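Local coordinates for protein laminin subunit ALPHA-1 (PDB 2JD4) that forms part of the basement-membrane protein laminin-111, its C-terminal LG4-5 domain pair carrying metal sites and probably anchoring the protein to cell surfaces, at residues 75-79 with 80-84. The protein carries 4 engineered substitutions. Numbering follows the deposited sequence.
Sequences QLQEG and RLHFM
Leu76 lays its CD1 methyl against CD2 of Leu81, 3.6 Å away, on the inward side of a tight beta hairpin in the jelly-roll sandwich of a laminin G domain. Strands 71-77 and 80-86 are joined by a type I' turn with Glu78 and Gly79 at its corners. Both corners have positive phi, which glycine accepts without strain and which Glu78, its carboxylate turned to solvent, tolerates at 54°. Two antiparallel hydrogen-bonded pairs close the hairpin: Gln77 N reaches Arg80 O at 2.8 Å, Arg80 N returns to Gln77 O from above the carbonyl plane, and the backbones of Gln75 and His82 bond both ways. Leu76 and Leu81 form the non-hydrogen-bonded pair between them, and branched apolar chains suit this face because Leu81 also packs on Met119 and Val121 of the opposing sheet. Leu76 swings CG away from its own nitrogen and beside its carbonyl carbon (chi1 -174°), which also sets CD1 alongside the Arg80 carbonyl. Shortening this side chain to an alanine here removes the methyl and is likely to leave Leu81 CD2 with a gap on its hairpin side. The other face, with Gln75, Gln77, Arg80 and His82, is mostly polar. There the His82 ring crosses Gln77, CD2 lying 3.7 Å from Gln77 CB with the ring and amide planes 51° apart, while ND1 bonds to Ser95 OG on strand 91-95. Gln75 suits a buried position because both ends of its amide are used: NE2 donates to the carbonyls of Ile158 and Ile161, and OE1 accepts a 2.9 Å hydrogen bond from a water that also donates, weakly, to His82 O.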
loop_
_atom_site.group_PDB
_atom_site.type_symbol
_atom_site.label_atom_id
_atom_site.label_comp_id
_atom_site.label_asym_id
_atom_site.label_seq_id
_atom_site.Cartn_x
_atom_site.Cartn_y
_atom_site.Cartn_z
ATOM N N GLN A 75 11.614 6.645 10.325
ATOM C CA GLN A 75 10.937 5.522 9.678
ATOM C C GLN A 75 9.848 4.944 10.568
ATOM O O GLN A 75 9.913 5.047 11.794
ATOM C CB GLN A 75 11.952 4.415 9.359
ATOM C CG GLN A 75 13.061 4.821 8.407
ATOM C CD GLN A 75 14.290 3.924 8.523
ATOM O OE1 GLN A 75 14.881 3.811 9.593
ATOM N NE2 GLN A 75 14.677 3.288 7.421
ATOM N N LEU A 76 8.839 4.346 9.943
ATOM C CA LEU A 76 7.755 3.715 10.678
ATOM C C LEU A 76 8.000 2.216 10.561
ATOM O O LEU A 76 8.363 1.730 9.490
ATOM C CB LEU A 76 6.401 4.047 10.057
ATOM C CG LEU A 76 5.194 3.538 10.853
ATOM C CD1 LEU A 76 5.020 4.402 12.109
ATOM C CD2 LEU A 76 3.935 3.600 9.987
ATOM N N GLN A 77 7.813 1.493 11.660
ATOM C CA GLN A 77 8.012 0.046 11.667
ATOM C C GLN A 77 7.059 -0.592 12.666
ATOM O O GLN A 77 7.001 -0.193 13.834
ATOM C CB GLN A 77 9.455 -0.297 12.036
ATOM C CG GLN A 77 9.726 -1.795 12.098
ATOM C CD GLN A 77 11.158 -2.117 12.484
ATOM O OE1 GLN A 77 12.070 -2.027 11.665
ATOM N NE2 GLN A 77 11.360 -2.485 13.743
ATOM N N GLU A 78 6.307 -1.584 12.197
ATOM C CA GLU A 78 5.329 -2.261 13.037
ATOM C C GLU A 78 4.384 -1.236 13.648
ATOM O O GLU A 78 3.974 -1.355 14.801
ATOM C CB GLU A 78 6.026 -3.074 14.137
ATOM C CG GLU A 78 6.922 -4.193 13.598
ATOM C CD GLU A 78 7.584 -5.012 14.702
ATOM O OE1 GLU A 78 8.271 -4.421 15.562
ATOM O OE2 GLU A 78 7.422 -6.250 14.703
ATOM N N GLY A 79 4.053 -0.214 12.863
ATOM C CA GLY A 79 3.137 0.812 13.319
ATOM C C GLY A 79 3.703 1.858 14.261
ATOM O O GLY A 79 2.965 2.743 14.695
ATOM N N ARG A 80 4.996 1.778 14.574
ATOM C CA ARG A 80 5.617 2.741 15.486
ATOM C C ARG A 80 6.811 3.491 14.893
ATOM O O ARG A 80 7.481 3.004 13.982
ATOM C CB ARG A 80 6.026 2.041 16.786
ATOM C CG ARG A 80 4.837 1.536 17.597
ATOM C CD ARG A 80 5.249 1.084 18.994
ATOM N NE ARG A 80 4.088 0.883 19.863
ATOM C CZ ARG A 80 3.190 -0.088 19.714
ATOM N NH1 ARG A 80 3.308 -0.965 18.727
ATOM N NH2 ARG A 80 2.161 -0.174 20.545
ATOM N N LEU A 81 7.082 4.672 15.447
ATOM C CA LEU A 81 8.157 5.541 14.974
ATOM C C LEU A 81 9.555 5.324 15.547
ATOM O O LEU A 81 9.724 5.084 16.745
ATOM C CB LEU A 81 7.753 7.002 15.196
ATOM C CG LEU A 81 6.494 7.467 14.458
ATOM C CD1 LEU A 81 6.099 8.875 14.912
ATOM C CD2 LEU A 81 6.760 7.435 12.962
ATOM N N HIS A 82 10.551 5.436 14.668
ATOM C CA HIS A 82 11.968 5.294 15.015
ATOM C C HIS A 82 12.758 6.434 14.359
ATOM O O HIS A 82 12.676 6.632 13.147
ATOM C CB HIS A 82 12.507 3.947 14.515
ATOM C CG HIS A 82 11.792 2.764 15.087
ATOM N ND1 HIS A 82 12.110 2.223 16.314
ATOM C CD2 HIS A 82 10.751 2.037 14.615
ATOM C CE1 HIS A 82 11.295 1.216 16.575
ATOM N NE2 HIS A 82 10.460 1.083 15.559
ATOM N N PHE A 83 13.517 7.169 15.170
ATOM C CA PHE A 83 14.334 8.297 14.715
ATOM C C PHE A 83 15.802 7.977 14.978
ATOM O O PHE A 83 16.177 7.693 16.116
ATOM C CB PHE A 83 13.919 9.569 15.487
ATOM C CG PHE A 83 14.866 10.741 15.335
ATOM C CD1 PHE A 83 15.334 11.137 14.083
ATOM C CD2 PHE A 83 15.245 11.489 16.453
ATOM C CE1 PHE A 83 16.166 12.269 13.944
ATOM C CE2 PHE A 83 16.069 12.612 16.325
ATOM C CZ PHE A 83 16.531 13.005 15.070
ATOM N N MET A 84 16.628 8.011 13.938
ATOM C CA MET A 84 18.051 7.732 14.122
ATOM C C MET A 84 18.947 8.557 13.201
ATOM O O MET A 84 18.548 8.963 12.103
ATOM C CB MET A 84 18.337 6.236 13.917
ATOM C CG MET A 84 18.336 5.764 12.473
ATOM S SD MET A 84 18.824 4.012 12.337
ATOM C CE MET A 84 17.304 3.201 12.832
HETATM O O HOH W 1 14.978 5.190 12.097
#